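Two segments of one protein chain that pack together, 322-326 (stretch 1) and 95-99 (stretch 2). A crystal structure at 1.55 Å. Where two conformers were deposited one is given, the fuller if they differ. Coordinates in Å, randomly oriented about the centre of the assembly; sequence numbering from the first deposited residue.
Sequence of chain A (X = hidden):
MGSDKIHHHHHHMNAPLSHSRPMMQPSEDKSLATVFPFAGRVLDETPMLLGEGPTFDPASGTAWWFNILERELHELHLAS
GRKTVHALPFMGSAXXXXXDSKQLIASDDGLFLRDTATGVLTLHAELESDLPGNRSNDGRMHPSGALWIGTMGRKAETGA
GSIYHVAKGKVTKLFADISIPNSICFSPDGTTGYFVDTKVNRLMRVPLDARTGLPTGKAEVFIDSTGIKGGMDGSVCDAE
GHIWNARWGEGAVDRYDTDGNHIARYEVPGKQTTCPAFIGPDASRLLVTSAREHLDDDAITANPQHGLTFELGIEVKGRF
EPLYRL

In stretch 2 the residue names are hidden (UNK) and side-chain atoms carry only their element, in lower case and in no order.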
# COMPACT_ATOMS: atom_id res chain seq x y z
N PRO A 322 -5.14 -1.43 -11.46
CA PRO A 322 -5.91 -2.43 -12.18
C PRO A 322 -7.05 -3.01 -11.37
O PRO A 322 -7.00 -3.01 -10.14
CB PRO A 322 -4.90 -3.57 -12.42
CG PRO A 322 -3.60 -2.90 -12.33
CD PRO A 322 -3.72 -1.83 -11.33
N LEU A 323 -8.01 -3.59 -12.10
CA LEU A 323 -9.15 -4.28 -11.49
C LEU A 323 -8.81 -5.74 -11.23
O LEU A 323 -8.14 -6.39 -12.04
CB LEU A 323 -10.38 -4.23 -12.40
CG LEU A 323 -11.00 -2.91 -12.78
CD1 LEU A 323 -12.43 -3.16 -13.29
CD2 LEU A 323 -11.03 -1.99 -11.65
N TYR A 324 -9.31 -6.26 -10.12
CA TYR A 324 -9.23 -7.68 -9.86
C TYR A 324 -10.26 -8.44 -10.69
O TYR A 324 -11.43 -8.08 -10.69
CB TYR A 324 -9.49 -7.99 -8.39
CG TYR A 324 -9.42 -9.45 -8.02
CD1 TYR A 324 -8.19 -10.13 -7.91
CD2 TYR A 324 -10.58 -10.18 -7.77
CE1 TYR A 324 -8.16 -11.47 -7.56
CE2 TYR A 324 -10.54 -11.51 -7.40
CZ TYR A 324 -9.33 -12.16 -7.30
OH TYR A 324 -9.25 -13.46 -6.90
N ARG A 325 -9.79 -9.48 -11.39
CA ARG A 325 -10.65 -10.32 -12.23
C ARG A 325 -11.13 -11.56 -11.49
O ARG A 325 -10.34 -12.41 -11.10
CB ARG A 325 -9.90 -10.67 -13.53
CG ARG A 325 -9.55 -9.41 -14.33
CD ARG A 325 -8.71 -9.60 -15.62
NE ARG A 325 -9.39 -10.40 -16.62
CZ ARG A 325 -10.18 -9.91 -17.59
NH1 ARG A 325 -10.40 -8.61 -17.72
NH2 ARG A 325 -10.73 -10.74 -18.44
N LEU A 326 -12.43 -11.68 -11.32
CA LEU A 326 -13.01 -12.86 -10.70
C LEU A 326 -12.87 -14.10 -11.58
O LEU A 326 -12.72 -14.00 -12.81
CB LEU A 326 -14.51 -12.64 -10.46
CG LEU A 326 -14.91 -11.71 -9.32
CD1 LEU A 326 -16.43 -11.42 -9.36
CD2 LEU A 326 -14.52 -12.33 -7.99
OXT LEU A 326 -12.92 -15.23 -11.06
N UNK A 95 -7.27 -3.17 -0.79
CA UNK A 95 -8.55 -3.08 -1.48
C UNK A 95 -8.32 -3.06 -3.00
O UNK A 95 -7.47 -2.31 -3.47
c UNK A 95 -9.28 -1.79 -1.09
c UNK A 95 -11.70 -2.39 -0.75
c UNK A 95 -10.71 -1.54 -1.54
c UNK A 95 -11.11 -0.06 -1.39
N UNK A 96 -9.13 -3.82 -3.74
CA UNK A 96 -9.11 -3.80 -5.19
C UNK A 96 -10.53 -3.64 -5.68
O UNK A 96 -11.47 -4.22 -5.13
c UNK A 96 -8.50 -5.04 -5.75
N UNK A 97 -10.68 -2.86 -6.73
CA UNK A 97 -11.96 -2.76 -7.39
C UNK A 97 -12.17 -3.97 -8.28
O UNK A 97 -11.27 -4.36 -9.01
c UNK A 97 -12.04 -1.47 -8.22
n UNK A 97 -14.83 1.82 -10.78
c UNK A 97 -13.43 0.18 -9.57
c UNK A 97 -13.37 -1.23 -8.96
c UNK A 97 -14.71 0.42 -10.24
N UNK A 98 -13.39 -4.53 -8.26
CA UNK A 98 -13.84 -5.54 -9.21
C UNK A 98 -14.74 -4.93 -10.29
O UNK A 98 -14.61 -5.21 -11.52
c UNK A 98 -13.51 -7.41 -7.61
c UNK A 98 -14.51 -6.69 -8.49
c UNK A 98 -14.13 -8.42 -6.68
c UNK A 98 -15.13 -7.68 -9.51
N UNK A 99 -15.68 -4.11 -9.83
CA UNK A 99 -16.64 -3.49 -10.71
C UNK A 99 -17.22 -2.28 -9.98
O UNK A 99 -16.88 -2.01 -8.83
c UNK A 99 -17.77 -4.46 -11.04
o UNK A 99 -18.63 -4.60 -9.92
O HOH W 1 -8.27 -1.75 -7.97
O HOH W 2 -13.14 -7.09 -12.64

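Position 95 carries four side-chain carbons. The first, bonded to CA, leads to a second at which the chain forks into two single-carbon arms, and no heteroatom is present. None of these atoms comes near stretch 1; the closest approach is 9.4 Å, from CB to O of Pro322. A fork at the second carbon is the signature of leucine, so Leu95 is identified from connectivity alone.

Position 96 has a single side-chain carbon, and nothing extends from it. This CB points toward stretch 1 and lies 4.1 Å from CB of Tyr324, an apolar contact between two buried residues. One carbon and no more means alanine, Ala96.

At position 97 four carbons run in a row and end in a nitrogen. CA-to-CB points sideways. The first three carbons lie along CD2 of Leu323, CB at 3.6 Å, and the end of the chain leads away. This unbranched chain is lysine. Its chi angles are all near 180° (t), so Lys97 is fully extended. The terminal amine, NZ, finds its hydrogen bond at a residue next to one of the stretches.

Position 98 again has four carbons, but the fork comes at the first, and one arm is two carbons long. Although CA-to-CB points away overall, both arms reach stretch 1: the inner carbon of the longer arm meets the edge of the Tyr324 ring, near its plane, and the short arm meets Leu326. That pattern is isoleucine. In Ile98, CG1 lies 4.0 Å from CD2 of Tyr324, and CG2 lies 4.0 Å from CD1 of Leu326. Of the five positions, this one has the most area covered by stretch 1.

Position 99 shows one carbon followed by one oxygen. Its CA-to-CB bond points away, and the nearest side-chain approach is 5.9 Å, from CB to CD1 of Leu323. The residue is serine; OG of Ser99 is hydrogen-bonded to a residue flanking one of the stretches.

The contact is anchored by one direct hydrogen bond, from N of Tyr324 to O of Lys97 (2.9 Å, 148° at the hydrogen). The same carbonyl oxygen receives a CA-H...O contact from CA of Leu323 at 3.3 Å. Two waters extend this backbone pairing. Water 1 accepts from N of Lys97 (2.9 Å) and donates to O of Pro322 (2.8 Å); water 2 donates to both O of Ile98 (2.6 Å) and O of Tyr324 (2.8 Å), bridging two acceptors that could not bond each other. Apolar contacts from Tyr324 and Leu326 complete an interface of 337 Å², both sides summed.

Stretch 2, residues 95-99: LAKIS
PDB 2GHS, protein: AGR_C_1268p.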